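Side-chain contacts in aspartate aminotransferase, cytoplasmic (Schizosaccharomyces pombe 972h-, PDB 6JPK), which catalyses the pyridoxal 5'-phosphate-dependent exchange of an amino group between L-aspartate and 2-oxoglutarate, giving oxaloacetate and L-glutamate: residues K81-V86 with C266-A271; L87-P92 with D229-S234; V216-A221 with N238-Y243; E305-N308 with L312-E315. The protein carries 1 engineered substitution. One frame throughout, in Å; residues are numbered along the deposited sequence.

Contact 1 (K81-V86 with C266-A271); sequences KAAAEV and CMHYVA
The imidazole of His268 is the one flat group that meets the helix here, and it does so through CE1. Its CE1 lies 3.7 Å from Ala84 CB and equally 3.7 Å from Ala84 N; with the carbonyl carbon of Ala83 a little farther off, the helix backbone meets the ring obliquely. The first torsion explains the reach: with CG anti to the carbonyl carbon (chi1 -50°), the ring leaves the strand toward Ala83 and Ala84. Both ring nitrogens are engaged elsewhere, ND1 with Ser102 OG and NE2 with Gln251 OE1, which should fix the rotation of the ring and present its carbon CE1 to the helix. Gln251 also gives its NE2 to Ala83 O, tying ring and helix through one amide. Two residues earlier on the strand, Cys266 makes a purely apolar touch, its CB standing 4.2 Å from Ala83 CB. With alanines at the interface, consistent with a close approach, the axes of the short segments pass 9.4 Å apart and cross at -67°. Strand 264-270 runs between strands 100-106 and 247-252 of the large sheet; helix 77-87 covers it here, while Met267 and Tyr269 pack on helix 274-289.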
loop_
_atom_site.group_PDB
_atom_site.type_symbol
_atom_site.label_atom_id
_atom_site.label_comp_id
_atom_site.label_asym_id
_atom_site.label_seq_id
_atom_site.Cartn_x
_atom_site.Cartn_y
_atom_site.Cartn_z
ATOM N N LYS A 81 -5.614 -2.865 17.291
ATOM C CA LYS A 81 -5.994 -2.577 18.672
ATOM C C LYS A 81 -4.795 -2.083 19.477
ATOM O O LYS A 81 -4.892 -1.085 20.198
ATOM C CB LYS A 81 -6.618 -3.807 19.333
ATOM C CG LYS A 81 -7.180 -3.527 20.742
ATOM C CD LYS A 81 -7.700 -4.799 21.396
ATOM C CE LYS A 81 -8.238 -4.543 22.800
ATOM N NZ LYS A 81 -8.475 -5.830 23.525
ATOM N N ALA A 82 -3.651 -2.773 19.368
ATOM C CA ALA A 82 -2.456 -2.380 20.119
ATOM C C ALA A 82 -1.920 -1.022 19.670
ATOM O O ALA A 82 -1.401 -0.252 20.490
ATOM C CB ALA A 82 -1.369 -3.443 19.964
ATOM N N ALA A 83 -2.011 -0.719 18.372
ATOM C CA ALA A 83 -1.535 0.569 17.878
ATOM C C ALA A 83 -2.321 1.720 18.494
ATOM O O ALA A 83 -1.748 2.762 18.842
ATOM C CB ALA A 83 -1.636 0.616 16.354
ATOM N N ALA A 84 -3.641 1.549 18.625
ATOM C CA ALA A 84 -4.469 2.548 19.291
ATOM C C ALA A 84 -4.151 2.632 20.781
ATOM O O ALA A 84 -4.125 3.728 21.358
ATOM C CB ALA A 84 -5.946 2.217 19.081
ATOM N N GLU A 85 -3.942 1.485 21.430
ATOM C CA GLU A 85 -3.681 1.504 22.865
ATOM C C GLU A 85 -2.409 2.283 23.194
ATOM O O GLU A 85 -2.379 3.041 24.174
ATOM C CB GLU A 85 -3.596 0.071 23.410
ATOM C CG GLU A 85 -4.950 -0.625 23.423
ATOM C CD GLU A 85 -4.898 -2.092 23.846
ATOM O OE1 GLU A 85 -5.867 -2.550 24.496
ATOM O OE2 GLU A 85 -3.908 -2.790 23.525
ATOM N N VAL A 86 -1.354 2.131 22.383
ATOM C CA VAL A 86 -0.100 2.798 22.740
ATOM C C VAL A 86 -0.215 4.317 22.546
ATOM O O VAL A 86 0.474 5.085 23.231
ATOM C CB VAL A 86 1.090 2.195 21.960
ATOM C CG1 VAL A 86 1.039 2.574 20.484
ATOM C CG2 VAL A 86 2.441 2.628 22.591
ATOM N N CYS A 266 -1.125 3.089 10.878
ATOM C CA CYS A 266 -2.532 2.939 11.212
ATOM C C CYS A 266 -3.211 4.299 11.171
ATOM O O CYS A 266 -2.644 5.287 11.644
ATOM C CB CYS A 266 -2.690 2.305 12.600
ATOM S SG CYS A 266 -4.297 1.534 12.846
ATOM N N MET A 267 -4.412 4.355 10.587
ATOM C CA MET A 267 -5.250 5.547 10.671
ATOM C C MET A 267 -6.322 5.304 11.720
ATOM O O MET A 267 -6.892 4.210 11.790
ATOM C CB MET A 267 -5.906 5.887 9.322
ATOM C CG MET A 267 -6.511 7.304 9.250
ATOM S SD MET A 267 -8.272 7.372 8.777
ATOM C CE MET A 267 -9.078 6.851 10.272
ATOM N N HIS A 268 -6.597 6.321 12.539
ATOM C CA HIS A 268 -7.610 6.210 13.585
ATOM C C HIS A 268 -8.582 7.374 13.483
ATOM O O HIS A 268 -8.166 8.522 13.304
ATOM C CB HIS A 268 -7.006 6.215 15.001
ATOM C CG HIS A 268 -5.885 5.241 15.192
ATOM N ND1 HIS A 268 -6.088 3.951 15.633
ATOM C CD2 HIS A 268 -4.548 5.374 15.014
ATOM C CE1 HIS A 268 -4.925 3.325 15.705
ATOM N NE2 HIS A 268 -3.975 4.169 15.340
ATOM N N TYR A 269 -9.870 7.065 13.598
ATOM C CA TYR A 269 -10.914 8.053 13.843
ATOM C C TYR A 269 -11.428 7.829 15.252
ATOM O O TYR A 269 -11.867 6.719 15.588
ATOM C CB TYR A 269 -12.046 7.946 12.823
ATOM C CG TYR A 269 -13.284 8.761 13.167
ATOM C CD1 TYR A 269 -13.271 10.151 13.109
ATOM C CD2 TYR A 269 -14.466 8.132 13.542
ATOM C CE1 TYR A 269 -14.408 10.894 13.419
ATOM C CE2 TYR A 269 -15.605 8.857 13.860
ATOM C CZ TYR A 269 -15.575 10.241 13.796
ATOM O OH TYR A 269 -16.710 10.969 14.099
ATOM N N VAL A 270 -11.344 8.864 16.078
ATOM C CA VAL A 270 -11.737 8.795 17.480
ATOM C C VAL A 270 -13.149 9.355 17.562
ATOM O O VAL A 270 -13.343 10.573 17.631
ATOM C CB VAL A 270 -10.771 9.565 18.386
ATOM C CG1 VAL A 270 -11.193 9.412 19.857
ATOM C CG2 VAL A 270 -9.331 9.089 18.170
ATOM N N ALA A 271 -14.139 8.459 17.560
ATOM C CA ALA A 271 -15.535 8.856 17.510
ATOM C C ALA A 271 -16.039 9.286 18.884
ATOM O O ALA A 271 -15.453 8.966 19.925
ATOM C CB ALA A 271 -16.397 7.706 16.984
#

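Contact 2 (L87-P92 with D229-S234); sequences LFRPNP and DLNRDS
This is a largely polar, water-assisted contact between the turn that follows helix 77-87 and the short helix 230-233, partly open to solvent through Arg89 and Pro90. A direct link is the hydrogen bond from Arg89 NE to Asn231 OD1, 3.1 Å long with an N-H...O angle of 159°. The oxygen lies near the guanidinium plane, at its edge, while the guanidinium and amide planes stand 55° apart, so the two groups are not stacked. The Arg89 chain bends at chi2 and again at chi3 (-73°), which brings the NE edge of the guanidinium up to the amide oxygen.

Two waters extend the link. Water 1 lies 3.0 Å from Asn231 OD1, to which it may donate, and sits 2.7 Å from Ser234 OG. Water 2 accepts from Arg89 NH2 at 3.1 Å, in the guanidinium plane, accepts from Asn231 N, and donates to Asp229 OD1 at 2.9 Å. That same OD1 caps the helix by accepting from Arg232 N at 3.1 Å, so the N-cap residue is joined to Arg89 through water. A leucine in place of Asn231 would probably leave Arg89 NE without its acceptor and deprive water 1 of a partner, setting the guanidinium freer to turn.

Behind this polar layer, Leu87 and Phe88 pack on strand 247-252, with Asn238 of helix 235-241 bonded to Leu87 O and Asn91 ND2. Leu230 turns to Phe313 and Trp316 of helix 310-340, so helix 230-233 and the turn both border that long helix, Arg89 also touching Phe313.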
loop_
_atom_site.group_PDB
_atom_site.type_symbol
_atom_site.label_atom_id
_atom_site.label_comp_id
_atom_site.label_asym_id
_atom_site.label_seq_id
_atom_site.Cartn_x
_atom_site.Cartn_y
_atom_site.Cartn_z
ATOM N N LEU A 87 -1.112 4.773 21.651
ATOM C CA LEU A 87 -1.373 6.208 21.491
ATOM C C LEU A 87 -2.105 6.789 22.690
ATOM O O LEU A 87 -1.894 7.953 23.045
ATOM C CB LEU A 87 -2.226 6.470 20.246
ATOM C CG LEU A 87 -1.603 6.274 18.871
ATOM C CD1 LEU A 87 -2.645 6.524 17.784
ATOM C CD2 LEU A 87 -0.389 7.193 18.707
ATOM N N PHE A 88 -3.013 6.016 23.286
ATOM C CA PHE A 88 -3.983 6.504 24.252
ATOM C C PHE A 88 -3.852 5.774 25.585
ATOM O O PHE A 88 -4.852 5.450 26.233
ATOM C CB PHE A 88 -5.410 6.362 23.709
ATOM C CG PHE A 88 -5.690 7.224 22.485
ATOM C CD1 PHE A 88 -5.658 8.612 22.573
ATOM C CD2 PHE A 88 -5.986 6.645 21.263
ATOM C CE1 PHE A 88 -5.911 9.416 21.456
ATOM C CE2 PHE A 88 -6.242 7.438 20.142
ATOM C CZ PHE A 88 -6.197 8.825 20.241
ATOM N N ARG A 89 -2.622 5.527 26.029
ATOM C CA ARG A 89 -2.452 4.875 27.328
ATOM C C ARG A 89 -3.146 5.627 28.465
ATOM O O ARG A 89 -3.762 4.958 29.316
ATOM C CB ARG A 89 -0.956 4.645 27.617
ATOM C CG ARG A 89 -0.231 3.837 26.510
ATOM C CD ARG A 89 0.844 2.871 27.047
ATOM N NE ARG A 89 2.040 3.570 27.511
ATOM C CZ ARG A 89 3.004 3.020 28.247
ATOM N NH1 ARG A 89 2.926 1.744 28.621
ATOM N NH2 ARG A 89 4.048 3.753 28.618
ATOM N N PRO A 90 -3.130 6.968 28.535
ATOM C CA PRO A 90 -3.925 7.649 29.576
ATOM C C PRO A 90 -5.430 7.615 29.344
ATOM O O PRO A 90 -6.167 8.077 30.221
ATOM C CB PRO A 90 -3.415 9.097 29.526
ATOM C CG PRO A 90 -2.089 9.028 28.792
ATOM C CD PRO A 90 -2.273 7.922 27.807
ATOM N N ASN A 91 -5.925 7.109 28.214
ATOM C CA ASN A 91 -7.362 7.137 27.916
ATOM C C ASN A 91 -7.849 5.788 27.387
ATOM O O ASN A 91 -8.382 5.697 26.275
ATOM C CB ASN A 91 -7.669 8.254 26.920
ATOM C CG ASN A 91 -7.615 9.628 27.552
ATOM O OD1 ASN A 91 -8.425 9.942 28.401
ATOM N ND2 ASN A 91 -6.665 10.459 27.126
ATOM N N PRO A 92 -7.699 4.715 28.173
ATOM C CA PRO A 92 -8.125 3.392 27.685
ATOM C C PRO A 92 -9.619 3.287 27.422
ATOM O O PRO A 92 -10.034 2.371 26.697
ATOM C CB PRO A 92 -7.686 2.441 28.812
ATOM C CG PRO A 92 -7.673 3.307 30.052
ATOM C CD PRO A 92 -7.213 4.665 29.569
ATOM N N ASP A 229 10.141 8.540 25.462
ATOM C CA ASP A 229 9.043 8.423 26.421
ATOM C C ASP A 229 7.758 8.433 25.604
ATOM O O ASP A 229 7.412 9.461 25.013
ATOM C CB ASP A 229 9.087 9.586 27.422
ATOM C CG ASP A 229 8.043 9.477 28.539
ATOM O OD1 ASP A 229 6.908 9.015 28.305
ATOM O OD2 ASP A 229 8.370 9.883 29.674
ATOM N N LEU A 230 7.054 7.296 25.567
ATOM C CA LEU A 230 5.894 7.155 24.688
ATOM C C LEU A 230 4.749 8.079 25.095
ATOM O O LEU A 230 4.114 8.702 24.240
ATOM C CB LEU A 230 5.421 5.704 24.680
ATOM C CG LEU A 230 6.312 4.737 23.913
ATOM C CD1 LEU A 230 6.013 3.305 24.337
ATOM C CD2 LEU A 230 6.117 4.913 22.422
ATOM N N ASN A 231 4.436 8.144 26.395
ATOM C CA ASN A 231 3.320 8.977 26.847
ATOM C C ASN A 231 3.631 10.464 26.724
ATOM O O ASN A 231 2.725 11.258 26.446
ATOM C CB ASN A 231 2.941 8.635 28.293
ATOM C CG ASN A 231 2.316 7.260 28.414
ATOM O OD1 ASN A 231 2.007 6.620 27.410
ATOM N ND2 ASN A 231 2.134 6.797 29.638
ATOM N N ARG A 232 4.893 10.866 26.932
ATOM C CA ARG A 232 5.277 12.255 26.683
ATOM C C ARG A 232 5.060 12.627 25.222
ATOM O O ARG A 232 4.574 13.721 24.916
ATOM C CB ARG A 232 6.741 12.477 27.067
ATOM C CG ARG A 232 7.256 13.898 26.837
ATOM C CD ARG A 232 8.745 13.989 27.195
ATOM N NE ARG A 232 8.998 13.464 28.537
ATOM C CZ ARG A 232 10.184 13.049 28.984
ATOM N NH1 ARG A 232 11.255 13.084 28.194
ATOM N NH2 ARG A 232 10.295 12.586 30.226
ATOM N N ASP A 233 5.418 11.734 24.302
ATOM C CA ASP A 233 5.317 12.089 22.890
ATOM C C ASP A 233 3.878 12.081 22.385
ATOM O O ASP A 233 3.583 12.768 21.403
ATOM C CB ASP A 233 6.200 11.161 22.052
ATOM C CG ASP A 233 7.692 11.417 22.286
ATOM O OD1 ASP A 233 8.014 12.393 23.007
ATOM O OD2 ASP A 233 8.535 10.644 21.771
ATOM N N SER A 234 2.973 11.364 23.053
ATOM C CA SER A 234 1.553 11.395 22.722
ATOM C C SER A 234 0.763 12.378 23.590
ATOM O O SER A 234 -0.475 12.353 23.565
ATOM C CB SER A 234 0.944 9.989 22.844
ATOM O OG SER A 234 0.943 9.541 24.198
HETATM O O HOH W 1 0.208 7.078 25.111
HETATM O O HOH W 2 5.502 6.459 28.447
#

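Contact 3 (V216-A221 with N238-Y243); sequences VVFDIA and NEFVKY
Phe218 points the edge of its ring at the face of Phe240 in an offset edge-to-face pair, the ring centres 5.8 Å apart and the planes 74° from one another. The overlap is shifted toward the root of Phe240: Phe218 CE2 is 3.8 Å from Phe240 CB and 3.9 Å from Phe240 CG, both near the plane of the Phe218 ring. Val216 and Phe240 extend toward each other from opposite directions. Val216 CG2 comes within 3.6 Å of Phe240 CZ, at the far end of the ring, and Val216 CG1 lies over the same face that Phe218 addresses. Phe240 can span both because its CG is anti to the backbone N (chi1 -168°), which sends the ring from the helix down onto the sheet, toward Val216. An alanine here would probably open a gap over Val216 and leave the edge of Phe218 without the ring it faces. Phe206 and Phe247 add further edge-to-face partners to Phe240, making an aromatic cluster. Strand 215-220 leads through helices 230-233 and 235-241 to its parallel neighbour 247-252, a beta-alpha-beta crossover of the large sheet, and this buried aromatic layer is where its helix settles on the strand, in the fold type I architecture of class I aminotransferases.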
loop_
_atom_site.group_PDB
_atom_site.type_symbol
_atom_site.label_atom_id
_atom_site.label_comp_id
_atom_site.label_asym_id
_atom_site.label_seq_id
_atom_site.Cartn_x
_atom_site.Cartn_y
_atom_site.Cartn_z
ATOM N N VAL A 216 -9.776 18.511 13.522
ATOM C CA VAL A 216 -8.368 18.268 13.847
ATOM C C VAL A 216 -7.928 16.905 13.319
ATOM O O VAL A 216 -8.599 15.886 13.555
ATOM C CB VAL A 216 -8.132 18.378 15.364
ATOM C CG1 VAL A 216 -6.744 17.865 15.725
ATOM C CG2 VAL A 216 -8.294 19.842 15.816
ATOM N N VAL A 217 -6.798 16.893 12.605
ATOM C CA VAL A 217 -6.096 15.685 12.175
ATOM C C VAL A 217 -4.677 15.754 12.740
ATOM O O VAL A 217 -3.914 16.661 12.390
ATOM C CB VAL A 217 -6.048 15.552 10.641
ATOM C CG1 VAL A 217 -5.323 14.265 10.236
ATOM C CG2 VAL A 217 -7.445 15.632 10.038
ATOM N N PHE A 218 -4.342 14.827 13.634
ATOM C CA PHE A 218 -2.985 14.708 14.159
ATOM C C PHE A 218 -2.171 13.757 13.296
ATOM O O PHE A 218 -2.630 12.660 12.966
ATOM C CB PHE A 218 -2.975 14.183 15.593
ATOM C CG PHE A 218 -3.364 15.196 16.629
ATOM C CD1 PHE A 218 -2.473 16.170 17.027
ATOM C CD2 PHE A 218 -4.609 15.133 17.240
ATOM C CE1 PHE A 218 -2.827 17.098 18.007
ATOM C CE2 PHE A 218 -4.976 16.054 18.221
ATOM C CZ PHE A 218 -4.082 17.038 18.602
ATOM N N ASP A 219 -0.962 14.167 12.954
ATOM C CA ASP A 219 0.033 13.280 12.360
ATOM C C ASP A 219 1.042 12.931 13.448
ATOM O O ASP A 219 1.674 13.828 14.019
ATOM C CB ASP A 219 0.716 13.959 11.173
ATOM C CG ASP A 219 1.438 12.965 10.261
ATOM O OD1 ASP A 219 2.079 12.020 10.772
ATOM O OD2 ASP A 219 1.363 13.131 9.025
ATOM N N ILE A 220 1.171 11.645 13.780
ATOM C CA ILE A 220 2.102 11.214 14.822
ATOM C C ILE A 220 3.022 10.151 14.215
ATOM O O ILE A 220 2.734 8.948 14.234
ATOM C CB ILE A 220 1.396 10.727 16.096
ATOM C CG1 ILE A 220 2.418 10.347 17.168
ATOM C CG2 ILE A 220 0.392 9.598 15.835
ATOM C CD1 ILE A 220 1.868 10.457 18.588
ATOM N N ALA A 221 4.147 10.600 13.675
ATOM C CA ALA A 221 5.119 9.726 13.040
ATOM C C ALA A 221 6.315 9.395 13.925
ATOM O O ALA A 221 7.129 8.554 13.533
ATOM C CB ALA A 221 5.618 10.366 11.740
ATOM N N ASN A 238 -3.513 13.109 23.793
ATOM C CA ASN A 238 -4.320 12.773 24.954
ATOM C C ASN A 238 -4.892 14.015 25.614
ATOM O O ASN A 238 -5.960 13.950 26.235
ATOM C CB ASN A 238 -3.488 11.941 25.927
ATOM C CG ASN A 238 -3.323 10.509 25.436
ATOM O OD1 ASN A 238 -4.245 9.697 25.535
ATOM N ND2 ASN A 238 -2.178 10.211 24.861
ATOM N N GLU A 239 -4.212 15.149 25.485
ATOM C CA GLU A 239 -4.802 16.383 25.994
ATOM C C GLU A 239 -6.043 16.754 25.195
ATOM O O GLU A 239 -7.059 17.177 25.766
ATOM C CB GLU A 239 -3.776 17.514 25.959
ATOM C CG GLU A 239 -4.144 18.698 26.847
ATOM C CD GLU A 239 -4.119 18.358 28.348
ATOM O OE1 GLU A 239 -3.556 17.303 28.755
ATOM O OE2 GLU A 239 -4.670 19.159 29.127
ATOM N N PHE A 240 -5.989 16.570 23.870
ATOM C CA PHE A 240 -7.123 16.928 23.031
ATOM C C PHE A 240 -8.341 16.068 23.339
ATOM O O PHE A 240 -9.476 16.541 23.199
ATOM C CB PHE A 240 -6.742 16.834 21.549
ATOM C CG PHE A 240 -7.754 17.459 20.628
ATOM C CD1 PHE A 240 -7.843 18.835 20.513
ATOM C CD2 PHE A 240 -8.623 16.673 19.890
ATOM C CE1 PHE A 240 -8.784 19.425 19.678
ATOM C CE2 PHE A 240 -9.572 17.255 19.047
ATOM C CZ PHE A 240 -9.654 18.630 18.941
ATOM N N VAL A 241 -8.132 14.828 23.795
ATOM C CA VAL A 241 -9.256 13.948 24.134
ATOM C C VAL A 241 -10.173 14.594 25.165
ATOM O O VAL A 241 -11.396 14.400 25.130
ATOM C CB VAL A 241 -8.744 12.580 24.633
ATOM C CG1 VAL A 241 -9.923 11.717 25.137
ATOM C CG2 VAL A 241 -7.985 11.849 23.529
ATOM N N LYS A 242 -9.605 15.380 26.086
ATOM C CA LYS A 242 -10.381 16.024 27.142
ATOM C C LYS A 242 -11.489 16.921 26.607
ATOM O O LYS A 242 -12.448 17.195 27.333
ATOM C CB LYS A 242 -9.464 16.869 28.027
ATOM C CG LYS A 242 -8.313 16.094 28.647
ATOM C CD LYS A 242 -7.441 17.021 29.493
ATOM C CE LYS A 242 -6.391 16.238 30.268
ATOM N NZ LYS A 242 -5.511 17.158 31.046
ATOM N N TYR A 243 -11.374 17.404 25.373
ATOM C CA TYR A 243 -12.343 18.354 24.843
ATOM C C TYR A 243 -13.565 17.691 24.213
ATOM O O TYR A 243 -14.498 18.402 23.837
ATOM C CB TYR A 243 -11.665 19.275 23.825
ATOM C CG TYR A 243 -10.493 20.038 24.393
ATOM C CD1 TYR A 243 -9.195 19.714 24.042
ATOM C CD2 TYR A 243 -10.683 21.078 25.295
ATOM C CE1 TYR A 243 -8.118 20.398 24.570
ATOM C CE2 TYR A 243 -9.604 21.787 25.809
ATOM C CZ TYR A 243 -8.323 21.426 25.450
ATOM O OH TYR A 243 -7.239 22.098 25.966
#

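Contact 4 (E305-N308 with L312-E315); sequences EILN and LFAE
Glu305 meets Leu312 with its aliphatic part: its CG lies 3.9 Å from Leu312 CD1, and the same methyl is 3.8 Å from the carbonyl oxygen Glu305 O. The glutamate chain bends at chi2 (66°), and its carboxylate has a partner in another direction, a weak hydrogen bond from Gln63 to OE1.

Ile306 comes nearest in backbone terms, its CA 5.0 Å from Leu312 CA. Here backbone and side chain interleave: Ile306 CA touches Leu312 CB at 3.9 Å, and Ile306 CG2 rests 4.0 Å from Leu312 O. Ile306 O lies 3.5 Å from Phe313 N, but the angle is too poor for a hydrogen bond. That oxygen also lies near the plane of the Phe313 ring, at its edge, close to the Phe313 CB.

Leu307 starts out away from the second helix, yet its CD2 reaches back to Phe313 CE2 at 3.8 Å, meeting the ring obliquely. Phe313 assists by holding CG anti to its backbone N (chi1 -169°), which lays the ring toward Leu307, its CD2 3.9 Å from Leu307 O. Arg89 and Val86 touch the same phenyl group from outside the two segments, and Trp316 packs against both Ile306 and Leu307.

With no hydrogen bond or salt bridge joining them, the segments bury 245 Å² between them, through apolar side chains and close-lying backbone. Polar groups serve beside it: Ser309 OG bonds Leu312 N within the short link, and Glu315 pairs with Lys55. The corner between helices 297-308 and 310-340 thus appears to rest largely on van der Waals contact.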
loop_
_atom_site.group_PDB
_atom_site.type_symbol
_atom_site.label_atom_id
_atom_site.label_comp_id
_atom_site.label_asym_id
_atom_site.label_seq_id
_atom_site.Cartn_x
_atom_site.Cartn_y
_atom_site.Cartn_z
ATOM N N GLU A 305 3.495 -8.073 17.962
ATOM C CA GLU A 305 4.220 -8.935 18.894
ATOM C C GLU A 305 4.866 -8.102 19.998
ATOM O O GLU A 305 4.734 -8.413 21.186
ATOM C CB GLU A 305 5.270 -9.763 18.146
ATOM C CG GLU A 305 5.774 -10.940 18.931
ATOM C CD GLU A 305 4.686 -11.999 19.178
ATOM O OE1 GLU A 305 3.714 -12.094 18.379
ATOM O OE2 GLU A 305 4.804 -12.729 20.184
ATOM N N ILE A 306 5.544 -7.017 19.614
ATOM C CA ILE A 306 6.141 -6.111 20.593
ATOM C C ILE A 306 5.076 -5.527 21.517
ATOM O O ILE A 306 5.190 -5.595 22.748
ATOM C CB ILE A 306 6.922 -4.997 19.875
ATOM C CG1 ILE A 306 8.158 -5.578 19.169
ATOM C CG2 ILE A 306 7.303 -3.901 20.856
ATOM C CD1 ILE A 306 8.980 -4.519 18.415
ATOM N N LEU A 307 4.032 -4.931 20.934
ATOM C CA LEU A 307 3.093 -4.129 21.718
ATOM C C LEU A 307 2.300 -4.970 22.715
ATOM O O LEU A 307 1.921 -4.464 23.775
ATOM C CB LEU A 307 2.153 -3.367 20.778
ATOM C CG LEU A 307 2.868 -2.284 19.950
ATOM C CD1 LEU A 307 2.001 -1.727 18.817
ATOM C CD2 LEU A 307 3.326 -1.164 20.860
ATOM N N ASN A 308 2.053 -6.241 22.414
ATOM C CA ASN A 308 1.253 -7.087 23.292
ATOM C C ASN A 308 2.096 -7.929 24.237
ATOM O O ASN A 308 1.534 -8.691 25.026
ATOM C CB ASN A 308 0.333 -7.986 22.457
ATOM C CG ASN A 308 -0.765 -7.193 21.769
ATOM O OD1 ASN A 308 -1.508 -6.468 22.421
ATOM N ND2 ASN A 308 -0.839 -7.284 20.452
ATOM N N LEU A 312 8.871 -7.671 25.627
ATOM C CA LEU A 312 9.304 -7.048 24.376
ATOM C C LEU A 312 9.005 -5.552 24.380
ATOM O O LEU A 312 9.819 -4.750 23.904
ATOM C CB LEU A 312 8.642 -7.713 23.173
ATOM C CG LEU A 312 9.099 -9.115 22.778
ATOM C CD1 LEU A 312 8.290 -9.620 21.586
ATOM C CD2 LEU A 312 10.590 -9.094 22.450
ATOM N N PHE A 313 7.852 -5.161 24.931
ATOM C CA PHE A 313 7.521 -3.740 25.028
ATOM C C PHE A 313 8.592 -2.991 25.812
ATOM O O PHE A 313 9.063 -1.933 25.379
ATOM C CB PHE A 313 6.146 -3.546 25.676
ATOM C CG PHE A 313 5.607 -2.133 25.569
ATOM C CD1 PHE A 313 6.020 -1.131 26.451
ATOM C CD2 PHE A 313 4.655 -1.814 24.609
ATOM C CE1 PHE A 313 5.509 0.176 26.346
ATOM C CE2 PHE A 313 4.140 -0.516 24.512
ATOM C CZ PHE A 313 4.565 0.467 25.384
ATOM N N ALA A 314 8.991 -3.534 26.967
ATOM C CA ALA A 314 10.032 -2.898 27.771
ATOM C C ALA A 314 11.360 -2.838 27.021
ATOM O O ALA A 314 12.099 -1.853 27.131
ATOM C CB ALA A 314 10.207 -3.645 29.097
ATOM N N GLU A 315 11.697 -3.895 26.279
ATOM C CA GLU A 315 12.940 -3.878 25.512
ATOM C C GLU A 315 12.862 -2.887 24.361
ATOM O O GLU A 315 13.850 -2.216 24.046
ATOM C CB GLU A 315 13.261 -5.289 25.018
ATOM C CG GLU A 315 13.552 -6.238 26.206
ATOM C CD GLU A 315 13.614 -7.705 25.831
ATOM O OE1 GLU A 315 13.770 -8.005 24.632
ATOM O OE2 GLU A 315 13.532 -8.561 26.754
#

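In the fold
Contacts 1, 2 and 3 lie about 11 Å from one another, centre to centre, on neighbouring strands 264-270, 247-252 and 215-220 of the large mixed sheet; contact 4 is more remote, its centre about 15 Å from that of contact 2, about 17 Å from contact 1 and about 24 Å from contact 3. Helix 77-87 runs through contact 1 into the turn of contact 2, while helices 230-233 and 235-241 carry contacts 2 and 3 in succession. Along the chain contacts 2 and 3 are nested within the loop closed by contact 1, their own segments alternating; contact 4 follows. Through Phe313, helix 310-340 joins contact 4 to contacts 1 and 2.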